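Local coordinates for protein lactate dehydrogenase (Eimeria maxima, PDB 6CT6) that probably interconverts pyruvate and lactate, binding NADH on a Rossmann-type domain and the substrate analogue oxamate in an adjoining pocket, at residues K11-S17 with G34-D40; N44-A50 with V66-N70; N276-L282 with S312-L317. All coordinates share one frame; numbering follows the deposited sequence.

Interaction 1. Residues K11-S17 with G34-D40; sequences KIALVGS and GDVVLFD. With NAI (1,4-dihydronicotinamide adenine dinucleotide), chain D.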
loop_
_atom_site.group_PDB
_atom_site.type_symbol
_atom_site.label_atom_id
_atom_site.label_comp_id
_atom_site.label_asym_id
_atom_site.label_seq_id
_atom_site.Cartn_x
_atom_site.Cartn_y
_atom_site.Cartn_z
ATOM N N LYS B 11 -13.997 -7.016 12.822
ATOM C CA LYS B 11 -12.960 -6.234 13.491
ATOM C C LYS B 11 -11.621 -6.933 13.273
ATOM O O LYS B 11 -11.410 -8.050 13.758
ATOM C CB LYS B 11 -13.284 -6.068 14.975
ATOM C CG LYS B 11 -14.692 -5.524 15.242
ATOM C CD LYS B 11 -14.953 -4.206 14.503
ATOM C CE LYS B 11 -16.377 -3.688 14.674
ATOM N NZ LYS B 11 -17.374 -4.721 15.067
ATOM N N ILE B 12 -10.729 -6.277 12.535
ATOM C CA ILE B 12 -9.442 -6.838 12.135
ATOM C C ILE B 12 -8.354 -6.129 12.930
ATOM O O ILE B 12 -8.193 -4.908 12.817
ATOM C CB ILE B 12 -9.211 -6.680 10.625
ATOM C CG1 ILE B 12 -10.348 -7.343 9.838
ATOM C CG2 ILE B 12 -7.856 -7.259 10.215
ATOM C CD1 ILE B 12 -10.555 -6.745 8.468
ATOM N N ALA B 13 -7.599 -6.890 13.719
ATOM C CA ALA B 13 -6.538 -6.341 14.559
ATOM C C ALA B 13 -5.182 -6.660 13.941
ATOM O O ALA B 13 -4.830 -7.832 13.777
ATOM C CB ALA B 13 -6.620 -6.899 15.980
ATOM N N LEU B 14 -4.424 -5.618 13.613
ATOM C CA LEU B 14 -3.097 -5.761 13.022
ATOM C C LEU B 14 -2.064 -5.475 14.113
ATOM O O LEU B 14 -1.855 -4.323 14.504
ATOM C CB LEU B 14 -2.946 -4.827 11.825
ATOM C CG LEU B 14 -4.027 -4.976 10.743
ATOM C CD1 LEU B 14 -3.744 -4.073 9.549
ATOM C CD2 LEU B 14 -4.190 -6.425 10.283
ATOM N N VAL B 15 -1.430 -6.533 14.614
ATOM C CA VAL B 15 -0.421 -6.420 15.664
ATOM C C VAL B 15 0.922 -6.219 14.970
ATOM O O VAL B 15 1.571 -7.177 14.545
ATOM C CB VAL B 15 -0.420 -7.643 16.585
ATOM C CG1 VAL B 15 0.745 -7.585 17.570
ATOM C CG2 VAL B 15 -1.730 -7.714 17.348
ATOM N N GLY B 16 1.342 -4.961 14.879
ATOM C CA GLY B 16 2.471 -4.565 14.063
ATOM C C GLY B 16 2.000 -3.612 12.986
ATOM O O GLY B 16 1.174 -3.986 12.146
ATOM N N SER B 17 2.494 -2.374 13.006
ATOM C CA SER B 17 2.025 -1.334 12.097
ATOM C C SER B 17 3.150 -0.820 11.208
ATOM O O SER B 17 3.151 0.348 10.805
ATOM C CB SER B 17 1.389 -0.181 12.872
ATOM O OG SER B 17 0.303 -0.635 13.663
ATOM N N GLY B 34 -13.499 -4.664 6.703
ATOM C CA GLY B 34 -13.898 -4.491 8.084
ATOM C C GLY B 34 -13.134 -3.337 8.688
ATOM O O GLY B 34 -12.216 -2.779 8.082
ATOM N N ASP B 35 -13.543 -2.967 9.898
ATOM C CA ASP B 35 -12.798 -1.964 10.644
ATOM C C ASP B 35 -11.483 -2.556 11.139
ATOM O O ASP B 35 -11.355 -3.768 11.338
ATOM C CB ASP B 35 -13.632 -1.432 11.810
ATOM C CG ASP B 35 -14.724 -0.474 11.355
ATOM O OD1 ASP B 35 -14.675 -0.003 10.196
ATOM O OD2 ASP B 35 -15.631 -0.182 12.164
ATOM N N VAL B 36 -10.494 -1.684 11.330
ATOM C CA VAL B 36 -9.112 -2.091 11.559
ATOM C C VAL B 36 -8.556 -1.323 12.748
ATOM O O VAL B 36 -8.828 -0.128 12.904
ATOM C CB VAL B 36 -8.237 -1.827 10.314
ATOM C CG1 VAL B 36 -6.780 -2.200 10.575
ATOM C CG2 VAL B 36 -8.774 -2.571 9.106
ATOM N N VAL B 37 -7.767 -2.002 13.581
ATOM C CA VAL B 37 -6.887 -1.333 14.534
ATOM C C VAL B 37 -5.445 -1.653 14.166
ATOM O O VAL B 37 -5.061 -2.825 14.067
ATOM C CB VAL B 37 -7.181 -1.716 15.997
ATOM C CG1 VAL B 37 -7.016 -3.212 16.243
ATOM C CG2 VAL B 37 -6.263 -0.918 16.920
ATOM N N LEU B 38 -4.658 -0.604 13.953
ATOM C CA LEU B 38 -3.216 -0.712 13.785
ATOM C C LEU B 38 -2.572 -0.565 15.158
ATOM O O LEU B 38 -2.549 0.533 15.721
ATOM C CB LEU B 38 -2.709 0.365 12.833
ATOM C CG LEU B 38 -2.814 0.108 11.334
ATOM C CD1 LEU B 38 -2.589 1.410 10.591
ATOM C CD2 LEU B 38 -1.804 -0.942 10.907
ATOM N N PHE B 39 -2.063 -1.665 15.703
ATOM C CA PHE B 39 -1.422 -1.656 17.006
ATOM C C PHE B 39 0.091 -1.724 16.844
ATOM O O PHE B 39 0.605 -2.469 16.005
ATOM C CB PHE B 39 -1.895 -2.824 17.871
ATOM C CG PHE B 39 -1.065 -3.022 19.104
ATOM C CD1 PHE B 39 -1.276 -2.247 20.232
ATOM C CD2 PHE B 39 -0.064 -3.973 19.128
ATOM C CE1 PHE B 39 -0.503 -2.426 21.365
ATOM C CE2 PHE B 39 0.712 -4.156 20.257
ATOM C CZ PHE B 39 0.493 -3.382 21.375
ATOM N N ASP B 40 0.800 -0.944 17.655
ATOM C CA ASP B 40 2.254 -0.935 17.603
ATOM C C ASP B 40 2.791 -0.448 18.942
ATOM O O ASP B 40 2.064 0.115 19.762
ATOM C CB ASP B 40 2.765 -0.059 16.457
ATOM C CG ASP B 40 4.125 -0.496 15.958
ATOM O OD1 ASP B 40 4.182 -1.114 14.877
ATOM O OD2 ASP B 40 5.136 -0.228 16.647
HETATM P PA NAI D . 8.579 -3.615 10.151
HETATM O O1A NAI D . 9.812 -3.409 11.004
HETATM O O2A NAI D . 8.236 -2.607 9.080
HETATM O O5B NAI D . 7.325 -3.726 11.150
HETATM C C5B NAI D . 7.430 -4.437 12.381
HETATM C C4B NAI D . 6.682 -3.644 13.438
HETATM O O4B NAI D . 6.454 -4.418 14.617
HETATM C C3B NAI D . 7.455 -2.403 13.876
HETATM O O3B NAI D . 6.694 -1.235 13.564
HETATM C C2B NAI D . 7.633 -2.564 15.374
HETATM O O2B NAI D . 7.537 -1.328 16.083
HETATM C C1B NAI D . 6.480 -3.494 15.699
HETATM N N9A NAI D . 6.567 -4.181 17.007
HETATM C C8A NAI D . 7.653 -4.547 17.717
HETATM N N7A NAI D . 7.270 -5.151 18.876
HETATM C C5A NAI D . 5.924 -5.163 18.908
HETATM C C6A NAI D . 4.864 -5.637 19.819
HETATM N N6A NAI D . 5.168 -6.246 20.984
HETATM N N1A NAI D . 3.576 -5.444 19.451
HETATM C C2A NAI D . 3.243 -4.842 18.294
HETATM N N3A NAI D . 4.155 -4.388 17.424
HETATM C C4A NAI D . 5.475 -4.519 17.674
HETATM O O3 NAI D . 8.664 -5.088 9.492
HETATM P PN NAI D . 7.755 -5.623 8.266
HETATM O O1N NAI D . 8.435 -5.260 6.968
HETATM O O2N NAI D . 6.318 -5.220 8.506
HETATM O O5D NAI D . 7.898 -7.215 8.464
HETATM C C5D NAI D . 7.374 -7.816 9.644
HETATM C C4D NAI D . 7.747 -9.288 9.745
HETATM O O4D NAI D . 7.233 -10.032 8.632
HETATM C C3D NAI D . 9.255 -9.480 9.743
HETATM O O3D NAI D . 9.599 -10.443 10.743
HETATM C C2D NAI D . 9.553 -10.014 8.361
HETATM O O2D NAI D . 10.743 -10.802 8.304
HETATM C C1D NAI D . 8.297 -10.832 8.110
HETATM N N1N NAI D . 8.039 -11.229 6.720
HETATM C C2N NAI D . 7.460 -12.422 6.574
HETATM C C3N NAI D . 7.134 -12.944 5.342
HETATM C C7N NAI D . 6.495 -14.300 5.310
HETATM O O7N NAI D . 6.057 -14.772 6.348
HETATM N N7N NAI D . 6.431 -14.972 4.168
HETATM C C4N NAI D . 7.414 -12.178 4.076
HETATM C C5N NAI D . 8.046 -10.893 4.357
HETATM C C6N NAI D . 8.324 -10.466 5.656
#
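The first beta-alpha-beta unit of the Rossmann domain brings strand 11-15 beside strand 35-39, both running the same way with K11 beside D35 and V15 beside F39. Five N-H...O=C bonds join the pair, passing from I12 N to D35 O (2.8 Å) up to G16 N to F39 O (2.8 Å). On the face toward helix 19-31, L14 CD1 touches both V36 CG1 (3.7 Å) and L38 CD2 (3.9 Å). On the other face V15 CG1 comes to the edge of the F39 ring, and another part of that edge, CE2, approaches adenine N1A of the NADH at 3.2 Å. Past the strand ends, D40 CG lies roughly anti to its backbone N (chi1 -153°), which directs the carboxylate to the glycine-rich turn. Here OD1 takes the S17 amide N on its anti lone pair (2.8 Å) as well as ribose hydroxyl O3B (2.8 Å), while OD2 accepts O2B (2.7 Å) and the amide of V42. With both ribose hydroxyls gripped by one acid at the end of the second strand, the site is consistent with NAD specificity, since a 2'-phosphate would probably meet unfavourable charge.

Interaction 2. Residues N44-A50 with V66-N70; sequences NMPMGKA and VYGSN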
loop_
_atom_site.group_PDB
_atom_site.type_symbol
_atom_site.label_atom_id
_atom_site.label_comp_id
_atom_site.label_asym_id
_atom_site.label_seq_id
_atom_site.Cartn_x
_atom_site.Cartn_y
_atom_site.Cartn_z
ATOM N N ASN B 44 2.397 6.711 18.913
ATOM C CA ASN B 44 1.701 7.610 17.992
ATOM C C ASN B 44 1.828 7.251 16.510
ATOM O O ASN B 44 0.974 7.652 15.713
ATOM C CB ASN B 44 2.183 9.049 18.207
ATOM C CG ASN B 44 1.798 9.590 19.567
ATOM O OD1 ASN B 44 0.744 9.250 20.104
ATOM N ND2 ASN B 44 2.653 10.435 20.134
ATOM N N MET B 45 2.870 6.517 16.117
ATOM C CA MET B 45 3.037 6.191 14.702
ATOM C C MET B 45 1.809 5.503 14.114
ATOM O O MET B 45 1.358 5.914 13.029
ATOM C CB MET B 45 4.300 5.342 14.517
ATOM C CG MET B 45 4.581 4.920 13.077
ATOM S SD MET B 45 3.700 3.424 12.560
ATOM C CE MET B 45 4.678 2.167 13.380
ATOM N N PRO B 46 1.225 4.480 14.741
ATOM C CA PRO B 46 0.011 3.881 14.159
ATOM C C PRO B 46 -1.166 4.836 14.098
ATOM O O PRO B 46 -2.050 4.656 13.252
ATOM C CB PRO B 46 -0.270 2.683 15.080
ATOM C CG PRO B 46 0.475 2.969 16.335
ATOM C CD PRO B 46 1.683 3.743 15.930
ATOM N N MET B 47 -1.213 5.849 14.970
ATOM C CA MET B 47 -2.273 6.849 14.875
ATOM C C MET B 47 -2.101 7.724 13.640
ATOM O O MET B 47 -3.095 8.141 13.035
ATOM C CB MET B 47 -2.304 7.719 16.132
ATOM C CG MET B 47 -2.837 7.025 17.382
ATOM S SD MET B 47 -1.676 5.836 18.091
ATOM C CE MET B 47 -2.254 5.738 19.786
ATOM N N GLY B 48 -0.857 8.004 13.248
ATOM C CA GLY B 48 -0.634 8.761 12.028
ATOM C C GLY B 48 -1.075 7.996 10.792
ATOM O O GLY B 48 -1.732 8.547 9.905
ATOM N N LYS B 49 -0.713 6.714 10.715
ATOM C CA LYS B 49 -1.136 5.895 9.585
ATOM C C LYS B 49 -2.648 5.717 9.572
ATOM O O LYS B 49 -3.276 5.773 8.509
ATOM C CB LYS B 49 -0.434 4.539 9.630
ATOM C CG LYS B 49 1.054 4.599 9.321
ATOM C CD LYS B 49 1.669 3.208 9.251
ATOM C CE LYS B 49 3.110 3.257 8.752
ATOM N NZ LYS B 49 3.764 1.918 8.778
ATOM N N ALA B 50 -3.250 5.511 10.747
ATOM C CA ALA B 50 -4.698 5.345 10.823
ATOM C C ALA B 50 -5.424 6.590 10.331
ATOM O O ALA B 50 -6.447 6.491 9.645
ATOM C CB ALA B 50 -5.109 5.022 12.257
ATOM N N VAL B 66 -10.108 3.065 10.468
ATOM C CA VAL B 66 -8.837 2.526 10.940
ATOM C C VAL B 66 -8.449 3.293 12.196
ATOM O O VAL B 66 -8.417 4.529 12.188
ATOM C CB VAL B 66 -7.736 2.628 9.869
ATOM C CG1 VAL B 66 -6.434 2.013 10.377
ATOM C CG2 VAL B 66 -8.169 1.943 8.581
ATOM N N TYR B 67 -8.179 2.561 13.273
ATOM C CA TYR B 67 -7.735 3.123 14.538
ATOM C C TYR B 67 -6.253 2.826 14.742
ATOM O O TYR B 67 -5.744 1.794 14.293
ATOM C CB TYR B 67 -8.516 2.536 15.719
ATOM C CG TYR B 67 -10.029 2.568 15.617
ATOM C CD1 TYR B 67 -10.763 3.612 16.173
ATOM C CD2 TYR B 67 -10.728 1.534 15.002
ATOM C CE1 TYR B 67 -12.147 3.637 16.098
ATOM C CE2 TYR B 67 -12.112 1.552 14.922
ATOM C CZ TYR B 67 -12.816 2.606 15.474
ATOM O OH TYR B 67 -14.189 2.633 15.401
ATOM N N GLY B 68 -5.563 3.737 15.421
ATOM C CA GLY B 68 -4.201 3.509 15.894
ATOM C C GLY B 68 -4.190 3.361 17.407
ATOM O O GLY B 68 -4.917 4.069 18.110
ATOM N N SER B 69 -3.368 2.436 17.903
ATOM C CA SER B 69 -3.316 2.173 19.335
ATOM C C SER B 69 -1.920 1.723 19.745
ATOM O O SER B 69 -1.211 1.056 18.984
ATOM C CB SER B 69 -4.333 1.104 19.744
ATOM O OG SER B 69 -4.320 0.903 21.147
ATOM N N ASN B 70 -1.538 2.100 20.970
ATOM C CA ASN B 70 -0.334 1.599 21.622
ATOM C C ASN B 70 -0.661 0.689 22.801
ATOM O O ASN B 70 0.223 0.400 23.615
ATOM C CB ASN B 70 0.544 2.758 22.099
ATOM C CG ASN B 70 1.103 3.586 20.959
ATOM O OD1 ASN B 70 0.966 4.810 20.945
ATOM N ND2 ASN B 70 1.742 2.927 20.001
#
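A50 sets its methyl on the backbone of the edge strand 66-69: CB is 3.3 Å from V66 O and 3.4 Å from G68 N, with V66 CG1 alongside. The helix starting at M45 runs almost antiparallel to this strand, at 169°, and comes very close at G68, whose CA lies 4.0 Å from M47 CA; having no side chain, this glycine leaves the P46 and M47 backbone room to rest on the strand. M47 folds back at chi2 (74°), and its CE ends 3.6 Å from G68 O and 3.5 Å from N70 OD1. P46 brings CG to S69 O at 3.7 Å. Strand 35-39, helix 45-59 and strand 66-69 form the second beta-alpha-beta unit of the Rossmann domain, and L236 of the second subunit packs on N44 and M47. N44 N, at the N-cap position, donates to N70 OD1 (3.1 Å, 169°) in the plane of the side-chain carbonyl, on a lone pair. N70 ND2 donates to D40 O and V42 O. Bonded at both ends, the N70 amide is fixed in its flip state and ties strand end, loop and helix start together.

Interaction 3. Residues N276-L282 with S312-L317; sequences NVNNHYL and SIDEVL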
loop_
_atom_site.group_PDB
_atom_site.type_symbol
_atom_site.label_atom_id
_atom_site.label_comp_id
_atom_site.label_asym_id
_atom_site.label_seq_id
_atom_site.Cartn_x
_atom_site.Cartn_y
_atom_site.Cartn_z
ATOM N N ASN B 276 4.740 -36.650 7.922
ATOM C CA ASN B 276 5.798 -37.128 8.804
ATOM C C ASN B 276 6.218 -36.061 9.810
ATOM O O ASN B 276 7.346 -36.085 10.314
ATOM C CB ASN B 276 7.008 -37.604 7.992
ATOM C CG ASN B 276 7.926 -38.504 8.787
ATOM O OD1 ASN B 276 9.011 -38.096 9.200
ATOM N ND2 ASN B 276 7.491 -39.740 9.013
ATOM N N VAL B 277 5.321 -35.121 10.106
ATOM C CA VAL B 277 5.581 -34.027 11.036
ATOM C C VAL B 277 4.951 -34.373 12.375
ATOM O O VAL B 277 3.810 -34.849 12.434
ATOM C CB VAL B 277 5.031 -32.694 10.490
ATOM C CG1 VAL B 277 5.104 -31.600 11.551
ATOM C CG2 VAL B 277 5.795 -32.276 9.246
ATOM N N ASN B 278 5.685 -34.119 13.454
ATOM C CA ASN B 278 5.267 -34.506 14.800
ATOM C C ASN B 278 5.207 -33.270 15.693
ATOM O O ASN B 278 6.235 -32.799 16.189
ATOM C CB ASN B 278 6.216 -35.559 15.362
ATOM C CG ASN B 278 6.169 -36.857 14.578
ATOM O OD1 ASN B 278 5.103 -37.448 14.400
ATOM N ND2 ASN B 278 7.323 -37.296 14.086
ATOM N N ASN B 279 3.995 -32.752 15.893
ATOM C CA ASN B 279 3.732 -31.698 16.874
ATOM C C ASN B 279 4.504 -30.414 16.563
ATOM O O ASN B 279 5.101 -29.796 17.449
ATOM C CB ASN B 279 4.041 -32.188 18.293
ATOM C CG ASN B 279 3.785 -31.128 19.353
ATOM O OD1 ASN B 279 2.776 -30.425 19.317
ATOM N ND2 ASN B 279 4.712 -30.999 20.295
ATOM N N HIS B 280 4.495 -29.991 15.303
ATOM C CA HIS B 280 4.974 -28.653 14.976
ATOM C C HIS B 280 4.375 -28.232 13.639
ATOM O O HIS B 280 3.540 -28.934 13.060
ATOM C CB HIS B 280 6.508 -28.583 14.992
ATOM C CG HIS B 280 7.185 -29.328 13.882
ATOM N ND1 HIS B 280 7.308 -28.819 12.607
ATOM C CD2 HIS B 280 7.827 -30.520 13.873
ATOM C CE1 HIS B 280 7.974 -29.676 11.853
ATOM N NE2 HIS B 280 8.299 -30.718 12.598
ATOM N N TYR B 281 4.790 -27.060 13.169
ATOM C CA TYR B 281 4.164 -26.401 12.034
ATOM C C TYR B 281 4.988 -26.587 10.765
ATOM O O TYR B 281 6.212 -26.737 10.809
ATOM C CB TYR B 281 3.975 -24.909 12.322
ATOM C CG TYR B 281 3.006 -24.639 13.449
ATOM C CD1 TYR B 281 1.718 -24.192 13.193
ATOM C CD2 TYR B 281 3.374 -24.849 14.770
ATOM C CE1 TYR B 281 0.828 -23.951 14.220
ATOM C CE2 TYR B 281 2.492 -24.612 15.805
ATOM C CZ TYR B 281 1.219 -24.164 15.525
ATOM O OH TYR B 281 0.335 -23.930 16.552
ATOM N N LEU B 282 4.292 -26.576 9.630
ATOM C CA LEU B 282 4.928 -26.724 8.329
ATOM C C LEU B 282 3.982 -26.184 7.265
ATOM O O LEU B 282 2.760 -26.279 7.398
ATOM C CB LEU B 282 5.284 -28.188 8.041
ATOM C CG LEU B 282 6.224 -28.462 6.866
ATOM C CD1 LEU B 282 7.649 -28.038 7.200
ATOM C CD2 LEU B 282 6.182 -29.931 6.472
ATOM N N SER B 312 13.190 -29.380 4.831
ATOM C CA SER B 312 12.377 -28.363 5.490
ATOM C C SER B 312 12.078 -28.756 6.931
ATOM O O SER B 312 12.232 -27.946 7.853
ATOM C CB SER B 312 11.076 -28.139 4.716
ATOM O OG SER B 312 11.269 -27.250 3.628
ATOM N N ILE B 313 11.654 -30.004 7.145
ATOM C CA ILE B 313 11.301 -30.446 8.490
ATOM C C ILE B 313 12.512 -30.364 9.413
ATOM O O ILE B 313 12.390 -30.008 10.591
ATOM C CB ILE B 313 10.706 -31.867 8.452
ATOM C CG1 ILE B 313 9.442 -31.886 7.585
ATOM C CG2 ILE B 313 10.377 -32.346 9.866
ATOM C CD1 ILE B 313 8.842 -33.268 7.374
ATOM N N ASP B 314 13.700 -30.688 8.898
ATOM C CA ASP B 314 14.898 -30.600 9.728
ATOM C C ASP B 314 15.218 -29.152 10.080
ATOM O O ASP B 314 15.635 -28.862 11.207
ATOM C CB ASP B 314 16.087 -31.254 9.022
ATOM C CG ASP B 314 15.930 -32.755 8.882
ATOM O OD1 ASP B 314 15.132 -33.349 9.640
ATOM O OD2 ASP B 314 16.610 -33.345 8.019
ATOM N N GLU B 315 15.031 -28.231 9.131
ATOM C CA GLU B 315 15.270 -26.821 9.422
ATOM C C GLU B 315 14.385 -26.340 10.567
ATOM O O GLU B 315 14.840 -25.591 11.439
ATOM C CB GLU B 315 15.040 -25.972 8.170
ATOM C CG GLU B 315 15.393 -24.496 8.355
ATOM C CD GLU B 315 15.389 -23.716 7.053
ATOM O OE1 GLU B 315 15.537 -24.337 5.979
ATOM O OE2 GLU B 315 15.236 -22.478 7.105
ATOM N N VAL B 316 13.121 -26.767 10.588
ATOM C CA VAL B 316 12.224 -26.382 11.675
ATOM C C VAL B 316 12.686 -27.002 12.988
ATOM O O VAL B 316 12.733 -26.332 14.027
ATOM C CB VAL B 316 10.773 -26.782 11.343
ATOM C CG1 VAL B 316 9.846 -26.509 12.530
ATOM C CG2 VAL B 316 10.286 -26.035 10.110
ATOM N N LEU B 317 13.027 -28.292 12.963
ATOM C CA LEU B 317 13.478 -28.962 14.178
ATOM C C LEU B 317 14.764 -28.340 14.705
ATOM O O LEU B 317 14.929 -28.169 15.918
ATOM C CB LEU B 317 13.680 -30.450 13.907
ATOM C CG LEU B 317 12.420 -31.243 13.558
ATOM C CD1 LEU B 317 12.799 -32.636 13.091
ATOM C CD2 LEU B 317 11.480 -31.311 14.752
#
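The chain at 276-282 turns a corner at N279 and H280, and it comes nearest to helix 312-317 where V277 CA lies 7.2 Å from I313 CA, and side chains make the contact. H280 does much of this. Its chi1 of 69° holds CG between the backbone N and the carbonyl carbon, which turns the imidazole toward the helix. V277 CG1 sits over the centre of one ring face, 3.4 Å above the plane. I313 CG2 meets the ring edge near H280 NE2 (3.8 Å), whereas V316 CG1 (3.4 Å from H280 ND1) and L317 CD2 (3.8 Å from H280 CD2) approach it obliquely. H280 ND1 also donates to Y281 O at 3.0 Å with an N-H...O angle of 150°; that oxygen lies close to the ring plane, but the nitrogen stands 44° out of the Y281 carbonyl plane rather than on a lone pair. This bond limits rotation of the ring and gives a buried nitrogen a partner.

The corner is a G1 beta bulge, in which N279 and H280 both face L271 of strand 263-272. It lies in the connection between that strand and strand 281-289, which pair antiparallel in the C-terminal alpha/beta domain, and the long helix 303-328 packs against it.

I313 has a branch for each neighbour: besides CG2 at the imidazole, CD1 reaches V277 CG2 at 3.7 Å and CG1 reaches L282 CD2 at 4.0 Å. The two V277 methyls thus serve different partners, CG1 the ring and CG2 the helix. L282 crosses I313 at about a right angle and brings CD1 near S312 CB and V316 CG2. The S312 hydroxyl itself is engaged away from this interface, with N190 O and V186 N.

Along the chain the contacts follow in series, 1, 2, then 3. Interactions 1 and 2 lie with their centres about 9 Å apart in consecutive beta-alpha-beta units that share strand 35-39, and they touch directly: K49 NZ probably bonds S17 O at 2.6 Å, and L38 N probably bonds Y67 O at 2.7 Å. Both contribute residues to the NADH pocket, interaction 1 most directly through D40 at the ribose. Interaction 3 is across the chain's centre, with its centre about 30 Å from that of interaction 1 and about 37 Å from that of interaction 2. It lies in the C-terminal alpha/beta domain, yet strand 281-289 joins the same mixed sheet, which therefore runs continuously from the coenzyme-binding part into the C-terminal part.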